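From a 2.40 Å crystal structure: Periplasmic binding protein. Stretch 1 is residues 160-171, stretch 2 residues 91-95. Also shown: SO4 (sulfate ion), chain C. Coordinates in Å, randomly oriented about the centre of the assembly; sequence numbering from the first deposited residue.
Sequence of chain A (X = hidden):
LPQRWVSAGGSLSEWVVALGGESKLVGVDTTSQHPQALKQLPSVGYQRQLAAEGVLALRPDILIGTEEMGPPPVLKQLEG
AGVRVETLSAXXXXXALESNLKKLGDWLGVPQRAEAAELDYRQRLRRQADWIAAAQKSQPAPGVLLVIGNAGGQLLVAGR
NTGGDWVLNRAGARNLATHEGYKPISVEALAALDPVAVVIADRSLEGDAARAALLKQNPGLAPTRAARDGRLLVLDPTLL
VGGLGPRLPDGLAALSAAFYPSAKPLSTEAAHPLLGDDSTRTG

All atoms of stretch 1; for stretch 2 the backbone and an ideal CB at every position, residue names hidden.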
# COMPACT_ATOMS: atom_id res chain seq x y z
N ARG A 160 -24.75 -27.41 18.21
CA ARG A 160 -25.87 -27.61 17.31
C ARG A 160 -26.84 -26.43 17.32
O ARG A 160 -27.03 -25.78 18.34
CB ARG A 160 -26.62 -28.89 17.71
CG ARG A 160 -25.77 -30.16 17.71
CD ARG A 160 -26.59 -31.33 17.20
NE ARG A 160 -27.98 -31.22 17.65
CZ ARG A 160 -29.02 -31.80 17.06
NH1 ARG A 160 -28.85 -32.56 15.99
NH2 ARG A 160 -30.24 -31.60 17.54
N ASN A 161 -27.45 -26.17 16.17
CA ASN A 161 -28.41 -25.08 16.03
C ASN A 161 -27.84 -23.67 16.18
O ASN A 161 -28.46 -22.79 16.79
CB ASN A 161 -29.58 -25.30 16.98
CG ASN A 161 -30.43 -26.49 16.58
OD1 ASN A 161 -30.92 -26.56 15.45
ND2 ASN A 161 -30.61 -27.43 17.50
N THR A 162 -26.66 -23.45 15.61
CA THR A 162 -26.01 -22.14 15.64
C THR A 162 -25.57 -21.85 14.22
O THR A 162 -25.47 -22.76 13.41
CB THR A 162 -24.75 -22.13 16.55
OG1 THR A 162 -23.81 -23.10 16.07
CG2 THR A 162 -25.11 -22.42 17.99
N GLY A 163 -25.31 -20.58 13.93
CA GLY A 163 -24.85 -20.21 12.61
C GLY A 163 -23.52 -20.89 12.33
O GLY A 163 -23.23 -21.27 11.20
N GLY A 164 -22.70 -21.04 13.37
CA GLY A 164 -21.41 -21.68 13.20
C GLY A 164 -21.56 -23.13 12.75
O GLY A 164 -20.83 -23.60 11.88
N ASP A 165 -22.51 -23.84 13.36
CA ASP A 165 -22.77 -25.24 13.01
C ASP A 165 -23.29 -25.34 11.58
O ASP A 165 -22.89 -26.23 10.83
CB ASP A 165 -23.80 -25.84 13.97
CG ASP A 165 -24.16 -27.27 13.61
OD1 ASP A 165 -23.29 -28.15 13.72
OD2 ASP A 165 -25.33 -27.53 13.22
N TRP A 166 -24.18 -24.43 11.22
CA TRP A 166 -24.76 -24.40 9.88
C TRP A 166 -23.63 -24.22 8.87
O TRP A 166 -23.57 -24.91 7.84
CB TRP A 166 -25.73 -23.23 9.77
CG TRP A 166 -26.52 -23.20 8.50
CD1 TRP A 166 -27.76 -23.73 8.30
CD2 TRP A 166 -26.14 -22.56 7.28
NE1 TRP A 166 -28.19 -23.45 7.02
CE2 TRP A 166 -27.22 -22.74 6.37
CE3 TRP A 166 -25.00 -21.86 6.85
CZ2 TRP A 166 -27.19 -22.23 5.07
CZ3 TRP A 166 -24.98 -21.36 5.55
CH2 TRP A 166 -26.06 -21.54 4.68
N VAL A 167 -22.72 -23.30 9.16
CA VAL A 167 -21.59 -23.04 8.27
C VAL A 167 -20.65 -24.24 8.15
O VAL A 167 -20.16 -24.53 7.06
CB VAL A 167 -20.80 -21.79 8.74
CG1 VAL A 167 -19.44 -21.74 8.05
CG2 VAL A 167 -21.59 -20.54 8.41
N LEU A 168 -20.40 -24.94 9.25
CA LEU A 168 -19.52 -26.09 9.19
C LEU A 168 -20.16 -27.20 8.36
O LEU A 168 -19.51 -27.82 7.52
CB LEU A 168 -19.19 -26.61 10.60
CG LEU A 168 -18.29 -25.75 11.49
CD1 LEU A 168 -18.08 -26.44 12.85
CD2 LEU A 168 -16.95 -25.53 10.80
N ASN A 169 -21.44 -27.44 8.59
CA ASN A 169 -22.14 -28.48 7.85
C ASN A 169 -22.23 -28.16 6.37
O ASN A 169 -21.92 -29.00 5.53
CB ASN A 169 -23.55 -28.70 8.41
CG ASN A 169 -23.53 -29.40 9.77
OD1 ASN A 169 -22.90 -30.45 9.92
ND2 ASN A 169 -24.22 -28.82 10.75
N ARG A 170 -22.64 -26.94 6.04
CA ARG A 170 -22.77 -26.55 4.65
C ARG A 170 -21.44 -26.53 3.92
O ARG A 170 -21.42 -26.61 2.69
CB ARG A 170 -23.43 -25.18 4.56
CG ARG A 170 -24.90 -25.20 4.95
CD ARG A 170 -25.73 -25.82 3.87
NE ARG A 170 -27.15 -25.81 4.20
CZ ARG A 170 -28.12 -26.00 3.31
NH1 ARG A 170 -27.81 -26.21 2.03
NH2 ARG A 170 -29.39 -25.99 3.68
N ALA A 171 -20.33 -26.45 4.65
CA ALA A 171 -19.02 -26.44 4.02
C ALA A 171 -18.43 -27.85 3.91
O ALA A 171 -17.29 -28.02 3.49
CB ALA A 171 -18.06 -25.52 4.78
N UNK A 91 -32.39 -17.26 13.36
CA UNK A 91 -32.24 -18.71 13.30
C UNK A 91 -31.46 -19.16 12.07
O UNK A 91 -31.67 -18.67 10.96
CB UNK A 91 -33.62 -19.38 13.31
N UNK A 92 -30.52 -20.10 12.26
CA UNK A 92 -29.64 -20.69 11.25
C UNK A 92 -30.31 -21.66 10.28
O UNK A 92 -29.95 -22.84 10.25
CB UNK A 92 -28.50 -21.42 11.96
N UNK A 93 -31.28 -21.19 9.50
CA UNK A 93 -31.93 -22.06 8.52
C UNK A 93 -32.60 -21.28 7.39
O UNK A 93 -32.99 -20.13 7.56
CB UNK A 93 -32.97 -22.94 9.22
N UNK A 94 -32.71 -21.92 6.23
CA UNK A 94 -33.29 -21.30 5.05
C UNK A 94 -34.73 -20.84 5.24
O UNK A 94 -35.15 -19.86 4.63
CB UNK A 94 -33.22 -22.28 3.88
N UNK A 95 -35.48 -21.53 6.09
CA UNK A 95 -36.86 -21.14 6.32
C UNK A 95 -36.87 -19.73 6.91
O UNK A 95 -37.69 -18.90 6.53
CB UNK A 95 -37.57 -22.13 7.24
S SO4 C . -31.39 -25.58 6.82
O1 SO4 C . -32.88 -25.59 6.65
O2 SO4 C . -30.99 -25.89 8.24
O3 SO4 C . -30.85 -26.60 5.88
O4 SO4 C . -30.80 -24.26 6.43

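At position 91 the CA-to-CB bond points sideways to stretch 1, and the ideal CB has no atom of that stretch within 5.5 Å. Nothing here selects a side chain, and a long polar one would be as suitable as a short one. The residue is Lys91. Its chain is extended beyond CB and leads away from stretch 1, which it does not touch.

Position 92 faces stretch 1 directly. Its CB points toward the start of the helix at 163-170. The ideal CB lies 3.6 Å from Thr162 O, 3.8 Å from Gly163 N and 4.0 Å from Trp166 CB. Phi is -73°, which a proline ring allows. With these atoms already close to CB, a compact, mostly apolar side chain would suit: alanine, valine or proline. The residue is Pro92. Its CG packs on the backbone, 3.4 Å from both Thr162 C and Gly163 N. Pro92 CB meets Trp166 CB at 4.1 Å. Gly163 has no side chain, and its CA comes within 5.0 Å of the CA of Pro92.

At position 93 the CB points away from stretch 1. The backbone is extended, at -158/153, and a helix starts at the next residue. This is an N-cap site, so aspartate, asparagine, serine or threonine would suit. The residue is Asp93, and its side chain caps a backbone N just past the stretch. Its contact with stretch 1 is through the backbone, with Asp93 CA 4.3 Å from Trp166 NE1.

Position 94 begins the helix. Its CB points sideways, 5.3 Å from Arg170 NH2, but a longer side chain can turn back to the indole of Trp166. Leucine, isoleucine or methionine could cover it. The residue is Leu94, with chi1 m and chi2 t. Its CD2 lies 4.3 Å from Trp166 CZ2, an apolar contact, and its CD1 lies 3.7 Å from Arg170 NH2. No hydrogen bond joins the two stretches directly; the sulfate links them instead. Its O4 accepts from Leu94 N at 3.0 Å and from Trp166 NE1 at 2.8 Å. Sulfate O3 accepts from Arg170 NH2 at 2.7 Å, at the edge of the guanidinium. The sulfate is probably from the crystallisation liquor.

At position 95 the ideal CB has nothing of stretch 1 within 5.5 Å. The backbone is helical, at -61/-42, and many polar side chains would suit. The residue is Glu95, and it makes no contact with stretch 1.

Stretch 2 (91-95) KPDLE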
# COMPACT_ATOMS: atom_id res chain seq x y z
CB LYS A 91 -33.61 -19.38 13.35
CG LYS A 91 -34.32 -19.15 14.67
CD LYS A 91 -35.67 -19.83 14.71
CE LYS A 91 -36.40 -19.53 16.02
NZ LYS A 91 -37.78 -20.10 16.03
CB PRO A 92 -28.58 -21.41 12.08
CG PRO A 92 -28.69 -20.80 13.45
CD PRO A 92 -30.16 -20.60 13.60
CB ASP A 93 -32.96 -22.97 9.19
CG ASP A 93 -34.13 -22.21 9.76
OD1 ASP A 93 -33.97 -21.58 10.83
OD2 ASP A 93 -35.21 -22.24 9.14
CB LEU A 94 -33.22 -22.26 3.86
CG LEU A 94 -31.79 -22.67 3.50
CD1 LEU A 94 -31.82 -23.57 2.28
CD2 LEU A 94 -30.96 -21.42 3.23
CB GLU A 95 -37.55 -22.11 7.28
CG GLU A 95 -38.92 -21.62 7.73
CD GLU A 95 -39.65 -22.61 8.62
OE1 GLU A 95 -39.05 -23.06 9.63
OE2 GLU A 95 -40.81 -22.94 8.31
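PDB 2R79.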